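Local coordinates for lectin (Pleurotus ostreatus, PDB 6T0Q), which probably binds galactose and N-acetylgalactosamine through two calcium-containing carbohydrate-binding modules, at residues G98-V103 with V188-L193; R196-I201 with I289-I294; T221-T226 with P270-F275; V230-L235 with Y263-L268. All coordinates share one frame; numbering follows the deposited sequence.

Contact 1: residues G98-V103 with V188-L193. With NAG (2-acetamido-2-deoxy-beta-D-glucopyranose), chain C.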
loop_
_atom_site.group_PDB
_atom_site.type_symbol
_atom_site.label_atom_id
_atom_site.label_comp_id
_atom_site.label_asym_id
_atom_site.label_seq_id
_atom_site.Cartn_x
_atom_site.Cartn_y
_atom_site.Cartn_z
ATOM N N GLY A 98 -0.982 22.685 28.373
ATOM C CA GLY A 98 -1.918 22.329 27.324
ATOM C C GLY A 98 -1.709 20.899 26.846
ATOM O O GLY A 98 -0.702 20.250 27.136
ATOM N N GLN A 99 -2.703 20.406 26.109
ATOM C CA GLN A 99 -2.672 19.088 25.484
ATOM C C GLN A 99 -2.600 19.245 23.969
ATOM O O GLN A 99 -3.407 19.968 23.385
ATOM C CB GLN A 99 -3.920 18.286 25.850
ATOM C CG GLN A 99 -4.026 16.934 25.134
ATOM C CD GLN A 99 -5.284 16.194 25.529
ATOM O OE1 GLN A 99 -6.379 16.742 25.450
ATOM N NE2 GLN A 99 -5.136 14.958 25.989
ATOM N N ALA A 100 -1.657 18.552 23.335
ATOM C CA ALA A 100 -1.504 18.609 21.882
ATOM C C ALA A 100 -2.376 17.558 21.203
ATOM O O ALA A 100 -2.378 16.393 21.608
ATOM C CB ALA A 100 -0.044 18.386 21.487
ATOM N N LEU A 101 -3.093 17.963 20.155
ATOM C CA LEU A 101 -3.900 17.052 19.349
ATOM C C LEU A 101 -3.697 17.396 17.877
ATOM O O LEU A 101 -3.498 18.561 17.530
ATOM C CB LEU A 101 -5.393 17.152 19.716
ATOM C CG LEU A 101 -5.807 16.875 21.173
ATOM C CD1 LEU A 101 -7.279 17.205 21.366
ATOM C CD2 LEU A 101 -5.549 15.403 21.557
ATOM N N PHE A 102 -3.763 16.379 17.007
ATOM C CA PHE A 102 -3.594 16.560 15.563
ATOM C C PHE A 102 -4.752 15.891 14.837
ATOM O O PHE A 102 -5.197 14.815 15.249
ATOM C CB PHE A 102 -2.264 15.954 15.067
ATOM C CG PHE A 102 -1.045 16.480 15.783
ATOM C CD1 PHE A 102 -0.599 15.879 16.946
ATOM C CD2 PHE A 102 -0.349 17.570 15.283
ATOM C CE1 PHE A 102 0.523 16.361 17.615
ATOM C CE2 PHE A 102 0.782 18.060 15.940
ATOM C CZ PHE A 102 1.216 17.456 17.105
ATOM N N VAL A 103 -5.240 16.506 13.756
ATOM C CA VAL A 103 -6.444 15.992 13.097
ATOM C C VAL A 103 -6.468 16.453 11.642
ATOM O O VAL A 103 -6.049 17.571 11.316
ATOM C CB VAL A 103 -7.723 16.426 13.858
ATOM C CG1 VAL A 103 -7.966 17.930 13.707
ATOM C CG2 VAL A 103 -8.945 15.623 13.380
ATOM N N VAL A 188 1.486 26.301 29.904
ATOM C CA VAL A 188 2.705 25.994 29.166
ATOM C C VAL A 188 2.355 25.048 28.025
ATOM O O VAL A 188 1.472 24.188 28.149
ATOM C CB VAL A 188 3.788 25.394 30.084
ATOM C CG1 VAL A 188 3.983 26.262 31.338
ATOM C CG2 VAL A 188 3.452 23.980 30.464
ATOM N N LEU A 189 3.017 25.229 26.896
ATOM C CA LEU A 189 2.765 24.367 25.757
ATOM C C LEU A 189 3.410 23.005 26.002
ATOM O O LEU A 189 4.532 22.939 26.505
ATOM C CB LEU A 189 3.327 25.008 24.488
ATOM C CG LEU A 189 2.700 26.346 24.076
ATOM C CD1 LEU A 189 3.473 27.001 22.925
ATOM C CD2 LEU A 189 1.231 26.155 23.687
ATOM N N PRO A 190 2.728 21.909 25.685
ATOM C CA PRO A 190 3.362 20.590 25.775
ATOM C C PRO A 190 4.371 20.422 24.655
ATOM O O PRO A 190 4.380 21.217 23.702
ATOM C CB PRO A 190 2.181 19.626 25.595
ATOM C CG PRO A 190 1.289 20.364 24.647
ATOM C CD PRO A 190 1.403 21.834 25.044
ATOM N N PRO A 191 5.219 19.395 24.709
ATOM C CA PRO A 191 6.056 19.084 23.544
ATOM C C PRO A 191 5.185 18.728 22.348
ATOM O O PRO A 191 4.067 18.233 22.503
ATOM C CB PRO A 191 6.889 17.879 24.014
ATOM C CG PRO A 191 6.073 17.265 25.115
ATOM C CD PRO A 191 5.432 18.437 25.813
ATOM N N VAL A 192 5.701 18.993 21.139
ATOM C CA VAL A 192 4.918 18.708 19.934
ATOM C C VAL A 192 4.541 17.229 19.875
ATOM O O VAL A 192 3.398 16.878 19.554
ATOM C CB VAL A 192 5.670 19.155 18.665
ATOM C CG1 VAL A 192 7.103 18.540 18.593
ATOM C CG2 VAL A 192 4.864 18.791 17.436
ATOM N N LEU A 193 5.486 16.348 20.203
ATOM C CA LEU A 193 5.309 14.903 20.280
ATOM C C LEU A 193 6.178 14.385 21.414
ATOM O O LEU A 193 7.205 14.996 21.737
ATOM C CB LEU A 193 5.718 14.189 18.976
ATOM C CG LEU A 193 4.822 14.407 17.754
ATOM C CD1 LEU A 193 5.506 13.857 16.496
ATOM C CD2 LEU A 193 3.470 13.733 17.976
HETATM C C1 NAG C . -5.198 9.905 18.129
HETATM C C2 NAG C . -5.249 11.084 19.113
HETATM C C3 NAG C . -5.625 10.595 20.530
HETATM C C4 NAG C . -6.830 9.659 20.525
HETATM C C5 NAG C . -6.653 8.565 19.474
HETATM C C6 NAG C . -7.883 7.695 19.308
HETATM C C7 NAG C . -3.760 13.036 18.770
HETATM C C8 NAG C . -2.365 13.557 18.940
HETATM N N2 NAG C . -3.963 11.767 19.155
HETATM O O3 NAG C . -5.910 11.711 21.368
HETATM O O4 NAG C . -7.176 9.163 21.764
HETATM O O5 NAG C . -6.409 9.172 18.199
HETATM O O6 NAG C . -9.012 8.458 18.904
HETATM O O7 NAG C . -4.648 13.724 18.308
#

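Contact 2: residues R196-I201 with I289-I294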
loop_
_atom_site.group_PDB
_atom_site.type_symbol
_atom_site.label_atom_id
_atom_site.label_comp_id
_atom_site.label_asym_id
_atom_site.label_seq_id
_atom_site.Cartn_x
_atom_site.Cartn_y
_atom_site.Cartn_z
ATOM N N ARG A 196 9.435 10.033 24.920
ATOM C CA ARG A 196 8.993 8.936 25.761
ATOM C C ARG A 196 8.094 8.012 24.950
ATOM O O ARG A 196 7.183 8.471 24.256
ATOM C CB ARG A 196 8.243 9.495 26.972
ATOM C CG ARG A 196 7.677 8.438 27.904
ATOM C CD ARG A 196 6.866 9.094 29.022
ATOM N NE ARG A 196 7.612 10.140 29.717
ATOM C CZ ARG A 196 8.148 9.996 30.925
ATOM N NH1 ARG A 196 8.022 8.837 31.565
ATOM N NH2 ARG A 196 8.813 11.000 31.491
ATOM N N GLY A 197 8.374 6.711 25.005
ATOM C CA GLY A 197 7.698 5.752 24.150
ATOM C C GLY A 197 8.445 5.409 22.876
ATOM O O GLY A 197 8.081 4.434 22.207
ATOM N N SER A 198 9.474 6.171 22.520
ATOM C CA SER A 198 10.316 5.869 21.371
ATOM C C SER A 198 11.664 5.335 21.841
ATOM O O SER A 198 11.993 5.364 23.031
ATOM C CB SER A 198 10.504 7.111 20.491
ATOM O OG SER A 198 9.250 7.603 20.062
ATOM N N ASN A 199 12.447 4.824 20.888
ATOM C CA ASN A 199 13.739 4.217 21.190
ATOM C C ASN A 199 14.838 4.825 20.337
ATOM O O ASN A 199 14.630 5.135 19.160
ATOM C CB ASN A 199 13.748 2.697 20.927
ATOM C CG ASN A 199 12.635 1.983 21.627
ATOM O OD1 ASN A 199 12.746 1.649 22.800
ATOM N ND2 ASN A 199 11.536 1.752 20.911
ATOM N N TRP A 200 16.021 4.957 20.926
ATOM C CA TRP A 200 17.213 5.132 20.119
ATOM C C TRP A 200 17.511 3.821 19.403
ATOM O O TRP A 200 17.568 2.762 20.038
ATOM C CB TRP A 200 18.398 5.530 20.993
ATOM C CG TRP A 200 18.249 6.833 21.733
ATOM C CD1 TRP A 200 17.774 7.010 23.004
ATOM C CD2 TRP A 200 18.616 8.133 21.256
ATOM N NE1 TRP A 200 17.822 8.344 23.345
ATOM C CE2 TRP A 200 18.337 9.052 22.290
ATOM C CE3 TRP A 200 19.161 8.606 20.058
ATOM C CZ2 TRP A 200 18.584 10.421 22.163
ATOM C CZ3 TRP A 200 19.408 9.969 19.934
ATOM C CH2 TRP A 200 19.118 10.858 20.984
ATOM N N ILE A 201 17.667 3.878 18.080
ATOM C CA ILE A 201 17.995 2.693 17.295
ATOM C C ILE A 201 19.282 2.950 16.521
ATOM O O ILE A 201 19.721 4.091 16.346
ATOM C CB ILE A 201 16.859 2.271 16.328
ATOM C CG1 ILE A 201 16.581 3.363 15.282
ATOM C CG2 ILE A 201 15.587 1.927 17.111
ATOM C CD1 ILE A 201 15.535 2.951 14.223
ATOM N N ILE A 289 16.525 8.666 16.980
ATOM C CA ILE A 289 15.238 8.474 17.639
ATOM C C ILE A 289 14.227 9.376 16.951
ATOM O O ILE A 289 14.570 10.481 16.516
ATOM C CB ILE A 289 15.340 8.768 19.155
ATOM C CG1 ILE A 289 14.036 8.421 19.876
ATOM C CG2 ILE A 289 15.713 10.226 19.416
ATOM C CD1 ILE A 289 14.183 8.506 21.409
ATOM N N ALA A 290 12.990 8.892 16.816
ATOM C CA ALA A 290 11.963 9.680 16.153
ATOM C C ALA A 290 10.590 9.219 16.608
ATOM O O ALA A 290 10.398 8.066 17.001
ATOM C CB ALA A 290 12.052 9.589 14.626
ATOM N N THR A 291 9.646 10.148 16.555
ATOM C CA THR A 291 8.236 9.877 16.783
ATOM C C THR A 291 7.483 10.503 15.627
ATOM O O THR A 291 7.768 11.642 15.248
ATOM C CB THR A 291 7.752 10.456 18.121
ATOM O OG1 THR A 291 8.557 9.932 19.186
ATOM C CG2 THR A 291 6.271 10.091 18.371
ATOM N N ILE A 292 6.543 9.762 15.056
ATOM C CA ILE A 292 5.805 10.205 13.879
ATOM C C ILE A 292 4.327 9.994 14.146
ATOM O O ILE A 292 3.918 8.887 14.516
ATOM C CB ILE A 292 6.218 9.431 12.612
ATOM C CG1 ILE A 292 7.706 9.611 12.309
ATOM C CG2 ILE A 292 5.342 9.864 11.418
ATOM C CD1 ILE A 292 8.225 8.581 11.301
ATOM N N LEU A 293 3.523 11.034 13.944
ATOM C CA LEU A 293 2.073 10.898 14.014
ATOM C C LEU A 293 1.476 11.207 12.650
ATOM O O LEU A 293 1.770 12.255 12.064
ATOM C CB LEU A 293 1.465 11.822 15.075
ATOM C CG LEU A 293 -0.004 11.502 15.374
ATOM C CD1 LEU A 293 -0.293 11.745 16.837
ATOM C CD2 LEU A 293 -0.929 12.350 14.533
ATOM N N ILE A 294 0.629 10.305 12.165
ATOM C CA ILE A 294 -0.036 10.436 10.878
ATOM C C ILE A 294 -1.524 10.627 11.134
ATOM O O ILE A 294 -2.114 9.893 11.935
ATOM C CB ILE A 294 0.224 9.193 10.008
ATOM C CG1 ILE A 294 1.706 9.116 9.640
ATOM C CG2 ILE A 294 -0.639 9.210 8.779
ATOM C CD1 ILE A 294 2.123 7.742 9.156
#

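Contact 3: residues T221-T226 with P270-F275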
loop_
_atom_site.group_PDB
_atom_site.type_symbol
_atom_site.label_atom_id
_atom_site.label_comp_id
_atom_site.label_asym_id
_atom_site.label_seq_id
_atom_site.Cartn_x
_atom_site.Cartn_y
_atom_site.Cartn_z
ATOM N N THR A 221 7.899 2.045 6.547
ATOM C CA THR A 221 6.772 2.283 5.657
ATOM C C THR A 221 5.463 2.151 6.422
ATOM O O THR A 221 5.295 1.234 7.226
ATOM C CB THR A 221 6.787 1.292 4.489
ATOM O OG1 THR A 221 7.969 1.506 3.719
ATOM C CG2 THR A 221 5.556 1.478 3.589
ATOM N N VAL A 222 4.537 3.069 6.175
ATOM C CA VAL A 222 3.171 2.947 6.669
ATOM C C VAL A 222 2.262 2.815 5.454
ATOM O O VAL A 222 2.327 3.637 4.533
ATOM C CB VAL A 222 2.767 4.146 7.552
ATOM C CG1 VAL A 222 1.335 3.976 8.062
ATOM C CG2 VAL A 222 3.745 4.275 8.738
ATOM N N ASN A 223 1.429 1.774 5.443
ATOM C CA ASN A 223 0.605 1.514 4.256
ATOM C C ASN A 223 -0.718 0.918 4.741
ATOM O O ASN A 223 -0.912 -0.296 4.772
ATOM C CB ASN A 223 1.335 0.598 3.270
ATOM C CG ASN A 223 0.467 0.151 2.098
ATOM O OD1 ASN A 223 0.596 -0.984 1.631
ATOM N ND2 ASN A 223 -0.403 1.033 1.609
ATOM N N GLN A 224 -1.638 1.797 5.148
ATOM C CA GLN A 224 -3.004 1.385 5.490
ATOM C C GLN A 224 -3.848 1.542 4.229
ATOM O O GLN A 224 -4.437 2.594 3.980
ATOM C CB GLN A 224 -3.555 2.217 6.647
ATOM C CG GLN A 224 -2.676 2.243 7.897
ATOM C CD GLN A 224 -2.692 0.933 8.673
ATOM O OE1 GLN A 224 -3.537 0.072 8.445
ATOM N NE2 GLN A 224 -1.752 0.787 9.607
ATOM N N CYS A 225 -3.909 0.483 3.410
ATOM C CA CYS A 225 -4.529 0.615 2.092
ATOM C C CYS A 225 -6.039 0.842 2.142
ATOM O O CYS A 225 -6.625 1.138 1.101
ATOM C CB CYS A 225 -4.218 -0.609 1.213
ATOM S SG CYS A 225 -4.575 -2.235 1.933
ATOM N N THR A 226 -6.682 0.744 3.303
ATOM C CA THR A 226 -8.114 1.013 3.398
ATOM C C THR A 226 -8.437 2.366 4.036
ATOM O O THR A 226 -9.609 2.647 4.303
ATOM C CB THR A 226 -8.807 -0.089 4.193
ATOM O OG1 THR A 226 -8.415 0.015 5.567
ATOM C CG2 THR A 226 -8.410 -1.461 3.652
ATOM N N PRO A 270 -1.930 9.227 -0.122
ATOM C CA PRO A 270 -3.114 8.802 0.643
ATOM C C PRO A 270 -3.009 7.413 1.257
ATOM O O PRO A 270 -3.703 7.152 2.249
ATOM C CB PRO A 270 -4.252 8.876 -0.393
ATOM C CG PRO A 270 -3.584 8.935 -1.712
ATOM C CD PRO A 270 -2.276 9.620 -1.498
ATOM N N THR A 271 -2.191 6.502 0.713
ATOM C CA THR A 271 -2.171 5.135 1.230
ATOM C C THR A 271 -0.791 4.565 1.547
ATOM O O THR A 271 -0.721 3.605 2.322
ATOM C CB THR A 271 -2.872 4.175 0.254
ATOM O OG1 THR A 271 -2.231 4.229 -1.030
ATOM C CG2 THR A 271 -4.348 4.532 0.117
ATOM N N PHE A 272 0.298 5.108 1.005
ATOM C CA PHE A 272 1.606 4.470 1.136
ATOM C C PHE A 272 2.657 5.549 1.338
ATOM O O PHE A 272 2.864 6.379 0.449
ATOM C CB PHE A 272 1.910 3.622 -0.119
ATOM C CG PHE A 272 3.150 2.752 -0.019
ATOM C CD1 PHE A 272 4.423 3.298 -0.125
ATOM C CD2 PHE A 272 3.031 1.372 0.119
ATOM C CE1 PHE A 272 5.563 2.483 -0.054
ATOM C CE2 PHE A 272 4.155 0.555 0.181
ATOM C CZ PHE A 272 5.425 1.111 0.095
ATOM N N ASN A 273 3.339 5.528 2.489
ATOM C CA ASN A 273 4.363 6.522 2.797
ATOM C C ASN A 273 5.567 5.864 3.448
ATOM O O ASN A 273 5.414 5.097 4.404
ATOM C CB ASN A 273 3.804 7.617 3.715
ATOM C CG ASN A 273 2.746 8.440 3.027
ATOM O OD1 ASN A 273 3.061 9.342 2.253
ATOM N ND2 ASN A 273 1.485 8.116 3.275
ATOM N N THR A 274 6.759 6.198 2.951
ATOM C CA THR A 274 8.013 5.624 3.426
ATOM C C THR A 274 8.886 6.718 4.028
ATOM O O THR A 274 9.225 7.693 3.347
ATOM C CB THR A 274 8.772 4.926 2.294
ATOM O OG1 THR A 274 8.071 3.739 1.901
ATOM C CG2 THR A 274 10.178 4.538 2.771
ATOM N N PHE A 275 9.260 6.545 5.289
ATOM C CA PHE A 275 10.161 7.452 5.979
ATOM C C PHE A 275 11.554 6.841 5.944
ATOM O O PHE A 275 11.721 5.664 6.274
ATOM C CB PHE A 275 9.686 7.679 7.418
ATOM C CG PHE A 275 8.268 8.209 7.497
ATOM C CD1 PHE A 275 7.186 7.347 7.445
ATOM C CD2 PHE A 275 8.026 9.569 7.593
ATOM C CE1 PHE A 275 5.874 7.834 7.494
ATOM C CE2 PHE A 275 6.720 10.066 7.643
ATOM C CZ PHE A 275 5.650 9.200 7.596
HETATM O O HOH W 1 0.912 5.938 5.069
HETATM O O HOH W 2 -3.718 5.254 4.329
#

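Contact 4: residues V230-L235 with Y263-L268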
loop_
_atom_site.group_PDB
_atom_site.type_symbol
_atom_site.label_atom_id
_atom_site.label_comp_id
_atom_site.label_asym_id
_atom_site.label_seq_id
_atom_site.Cartn_x
_atom_site.Cartn_y
_atom_site.Cartn_z
ATOM N N VAL A 230 -3.291 11.878 5.572
ATOM C CA VAL A 230 -3.395 13.296 5.240
ATOM C C VAL A 230 -2.096 14.038 5.547
ATOM O O VAL A 230 -1.400 14.484 4.626
ATOM C CB VAL A 230 -4.586 13.932 5.979
ATOM C CG1 VAL A 230 -4.648 15.428 5.695
ATOM C CG2 VAL A 230 -5.899 13.252 5.548
ATOM N N CYS A 231 -1.753 14.173 6.840
ATOM C CA CYS A 231 -0.586 14.930 7.286
ATOM C C CYS A 231 0.225 14.060 8.235
ATOM O O CYS A 231 -0.325 13.185 8.910
ATOM C CB CYS A 231 -0.979 16.266 8.035
ATOM S SG CYS A 231 -1.770 17.586 6.979
ATOM N N ALA A 232 1.539 14.302 8.288
ATOM C CA ALA A 232 2.376 13.714 9.325
ATOM C C ALA A 232 3.157 14.810 10.030
ATOM O O ALA A 232 3.534 15.821 9.426
ATOM C CB ALA A 232 3.354 12.672 8.783
ATOM N N THR A 233 3.363 14.605 11.323
ATOM C CA THR A 233 4.273 15.411 12.121
ATOM C C THR A 233 5.396 14.500 12.583
ATOM O O THR A 233 5.133 13.396 13.068
ATOM C CB THR A 233 3.550 16.028 13.313
ATOM O OG1 THR A 233 2.404 16.747 12.833
ATOM C CG2 THR A 233 4.484 16.997 14.068
ATOM N N VAL A 234 6.640 14.945 12.414
ATOM C CA VAL A 234 7.813 14.127 12.718
ATOM C C VAL A 234 8.677 14.865 13.725
ATOM O O VAL A 234 8.985 16.045 13.537
ATOM C CB VAL A 234 8.632 13.802 11.454
ATOM C CG1 VAL A 234 9.870 12.958 11.818
ATOM C CG2 VAL A 234 7.769 13.100 10.428
ATOM N N LEU A 235 9.070 14.168 14.786
ATOM C CA LEU A 235 10.039 14.662 15.751
ATOM C C LEU A 235 11.256 13.746 15.700
ATOM O O LEU A 235 11.099 12.528 15.796
ATOM C CB LEU A 235 9.429 14.669 17.153
ATOM C CG LEU A 235 10.367 15.095 18.273
ATOM C CD1 LEU A 235 10.747 16.547 18.078
ATOM C CD2 LEU A 235 9.688 14.867 19.625
ATOM N N TYR A 263 9.061 18.487 12.128
ATOM C CA TYR A 263 8.690 18.780 10.753
ATOM C C TYR A 263 7.221 18.461 10.528
ATOM O O TYR A 263 6.669 17.543 11.139
ATOM C CB TYR A 263 9.519 17.969 9.749
ATOM C CG TYR A 263 11.002 18.168 9.900
ATOM C CD1 TYR A 263 11.644 19.225 9.262
ATOM C CD2 TYR A 263 11.768 17.299 10.678
ATOM C CE1 TYR A 263 13.013 19.422 9.398
ATOM C CE2 TYR A 263 13.139 17.483 10.815
ATOM C CZ TYR A 263 13.751 18.546 10.168
ATOM O OH TYR A 263 15.106 18.736 10.301
ATOM N N THR A 264 6.606 19.212 9.615
ATOM C CA THR A 264 5.250 18.944 9.150
ATOM C C THR A 264 5.312 18.448 7.711
ATOM O O THR A 264 6.000 19.045 6.878
ATOM C CB THR A 264 4.384 20.206 9.246
ATOM O OG1 THR A 264 4.146 20.511 10.626
ATOM C CG2 THR A 264 3.042 20.018 8.513
ATOM N N ILE A 265 4.610 17.353 7.430
ATOM C CA ILE A 265 4.502 16.797 6.081
ATOM C C ILE A 265 3.044 16.967 5.681
ATOM O O ILE A 265 2.205 16.142 6.064
ATOM C CB ILE A 265 4.905 15.312 6.022
ATOM C CG1 ILE A 265 6.189 15.039 6.816
ATOM C CG2 ILE A 265 4.959 14.823 4.553
ATOM C CD1 ILE A 265 7.389 15.751 6.315
ATOM N N PRO A 266 2.687 18.021 4.950
ATOM C CA PRO A 266 1.271 18.304 4.676
ATOM C C PRO A 266 0.730 17.606 3.441
ATOM O O PRO A 266 -0.451 17.784 3.123
ATOM C CB PRO A 266 1.282 19.826 4.464
ATOM C CG PRO A 266 2.602 20.058 3.765
ATOM C CD PRO A 266 3.579 19.033 4.358
ATOM N N ASN A 267 1.549 16.821 2.747
ATOM C CA ASN A 267 1.209 16.306 1.425
ATOM C C ASN A 267 1.526 14.819 1.327
ATOM O O ASN A 267 2.120 14.357 0.354
ATOM C CB ASN A 267 1.961 17.083 0.349
ATOM C CG ASN A 267 3.470 16.945 0.483
ATOM O OD1 ASN A 267 3.989 16.713 1.577
ATOM N ND2 ASN A 267 4.181 17.076 -0.631
ATOM N N LEU A 268 1.135 14.049 2.345
ATOM C CA LEU A 268 1.325 12.602 2.307
ATOM C C LEU A 268 0.618 11.985 1.102
ATOM O O LEU A 268 -0.385 12.505 0.608
ATOM C CB LEU A 268 0.781 11.958 3.579
ATOM C CG LEU A 268 1.477 12.240 4.906
ATOM C CD1 LEU A 268 0.729 11.516 6.014
ATOM C CD2 LEU A 268 2.918 11.759 4.820
HETATM O O HOH W 3 -2.344 15.940 2.555
HETATM O O HOH W 4 2.167 19.135 11.759
#

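Contact 1: residues G98-V103 with V188-L193
The Phe102 ring meets the 188-193 chain with its rim. Near the plane of the ring, Val192 O lies 3.3 Å from CZ, while NAG C8, the methyl carbon of the acetamido group, comes to 3.5 Å from CD1, so a backbone carbonyl and a sugar methyl share the edge. Leu193 CD2 approaches CE1 at an oblique angle, at 4.0 Å, and Val192 CG2 comes up to CZ. With CG anti to the carbonyl carbon (chi1 -55°), the Phe102 side chain starts off beside its own backbone N. That N-H binds NAG O7 at 3.1 Å in a nearly straight bond (167°), and the acetamido group is thus held by its oxygen while its methyl rests against the ring. The Pro190 ring lies against backbone: its CG is 3.2 Å from Gly98 O, and Ala100 CB packs on the same CG at 4.0 Å. Where the two segments begin, Gly98 N donates to Val188 O at 2.9 Å. This is the one hydrogen bond between them.

Thr233 of strand 229-239 and Leu293 of strand 287-296 also pack on Phe102. Gln99 points away from the loop, its OE1 bonded to His80 and its NE2 to Thr91 O. An outer strand of the N-terminal half is thus packed on the linker to the C-terminal half, beside the pocket of a glycan that is probably N-linked at Asn301. This is a domain interface, with a sugar packed against one edge of it.

Contact 2: residues R196-I201 with I289-I294
Trp200 and Ile289 bring the two chains to their nearest approach, CA to CA 4.6 Å, on segments that run almost antiparallel (162°) yet share no backbone hydrogen bond. The gap widens to 6.4 Å between the CA atoms of Ser198 and Thr291, and side chains carry the contact. Ile289 does most of the work. Its CG1 is anti to the backbone N (chi1 -174°) and reaches Asn199 O at 3.4 Å. The other branch, CG2, sits over one face of the Trp200 indole in a CH-pi contact, 3.7 Å from the centroid of the six-membered ring and only 7° off its normal. The indole also stacks with Trp344, outside the two segments.

Further along, the polar pair takes over. In the conformer of Ser198 described here, one of two modelled, OG lies 2.6 Å from Thr291 OG1 and makes a weak approach to Ala290 O at 3.3 Å, so this link should be read with some caution. Thr291 OG1 also hydrogen-bonds Pro194 O, just ahead of the 196-201 segment.

Strand 199-202 borders the seven-stranded sheet and 287-296 belongs to the five-stranded one, so the contact bridges the two layers of the C-terminal beta sandwich. The packing lies next to a calcium ligand: the Trp200 side chain is about 5 Å from that of Asp239 and about 9 Å from the ion.

Contact 3: residues T221-T226 with P270-F275
Thr221, Thr271 and Val222 bury the most surface here. Thr221 uses both branches. Its CG2 rests over one face of the Phe272 ring, a CH-pi contact 3.8 Å from the centroid, while OG1 hydrogen-bonds Thr274 OG1 at 2.9 Å; these two threonines form a non-hydrogen-bonded antiparallel pair with side chains on the same face of the sheet.

Val222 and Asn273 form an antiparallel hydrogen-bonded pair: Val222 N to Asn273 O is 2.8 Å and Asn273 N to Val222 O 3.0 Å. A water bridges Val222 O to Asn273 ND2, so that carbonyl takes protons from both an N-H and a water. Asn273 OD1 is hydrogen-bonded to Asn247 ND2, and its ND2 also to His269 O. The valine side chain lies on the opposite face from Thr221, with CG2 4.3 Å from Phe275 CE1.

Beyond the regular pairing, Thr271 contributes its carbonyl. Asn223 CG is anti to the backbone N (chi1 173°), and ND2 donates to Thr271 O at 2.7 Å in a straight bond (166°). The acceptor lies in the amide plane of Asn223, but the donor stands well above the carbonyl plane, 53° out of it. Asn223 CG also meets Phe272 CD2 obliquely.

The end of this pairing lies at the dimer interface. Cys225 forms a disulfide with Cys225 of the second subunit, Asn223 OD1 bonds Asn223 ND2 of that subunit, and the Phe272 rings of both subunits meet. On the inner face, Val222 and Phe275 pack on strand 287-296, so neighbouring strands 214-222 and 273-281 of the seven-stranded sheet lean on the other sheet of the sandwich.

Contact 4: residues V230-L235 with Y263-L268
Strands 229-239 and 261-265 are neighbours in the five-stranded antiparallel sheet, and Ala232 with Ile265 and Val234 with Tyr263 are its hydrogen-bonded pairs here. Ile265 N reaches Ala232 O at 2.7 Å and Ala232 N reaches Ile265 O at 3.0 Å; the Val234-Tyr263 pair closes with two similar bonds. Between them Thr233 and Thr264 form a non-hydrogen-bonded pair on the other face. A water ties their hydroxyls, 2.6 Å from Thr233 OG1 and 2.7 Å from Thr264 OG1.

Past Ile265 the chain leaves the regular pairing at Pro266 but keeps alongside the strand, and Leu268 reaches Val230. Its CG, anti to the carbonyl carbon (chi1 -67°), lies near Ala232 N and Val230 O. Leu268 CD1 is 3.4 Å from Cys231 C and 4.0 Å from Ala232 CB. Leu268 N makes a weak, long bond to Val230 O, and a water donates to Val230 O and to Pro266 O.

Ala232, Val234 and Ile265 face the sandwich interior, where Leu244, Val246 and Ile294 pack on them. Cys231 is disulfide-bonded to Cys69 in the N-terminal half, so a strand pairing of the beta sandwich core also carries a covalent tie between the domains.

Contacts 2, 3 and 4 all belong to the C-terminal half, with contact 4 nested in the loop closed by contact 3, and contact 3 in that closed by contact 2. Contacts 2 and 4 share the five-stranded sheet: Leu293 O lies 2.9 Å from Thr233 N, a probable hydrogen bond. Across the sandwich, Ile292 CD1 of contact 2 packs on Phe275 CG of contact 3 at 3.8 Å. Contact 1 joins in from the N-terminal half, where Phe102 CE2 comes within 3.7 Å of Thr233 OG1. The glycan beside contact 1 also touches Leu293 in contact 2. Contact 3 stands about 24 Å, centre to centre, from contact 1, at the dimer disulfide.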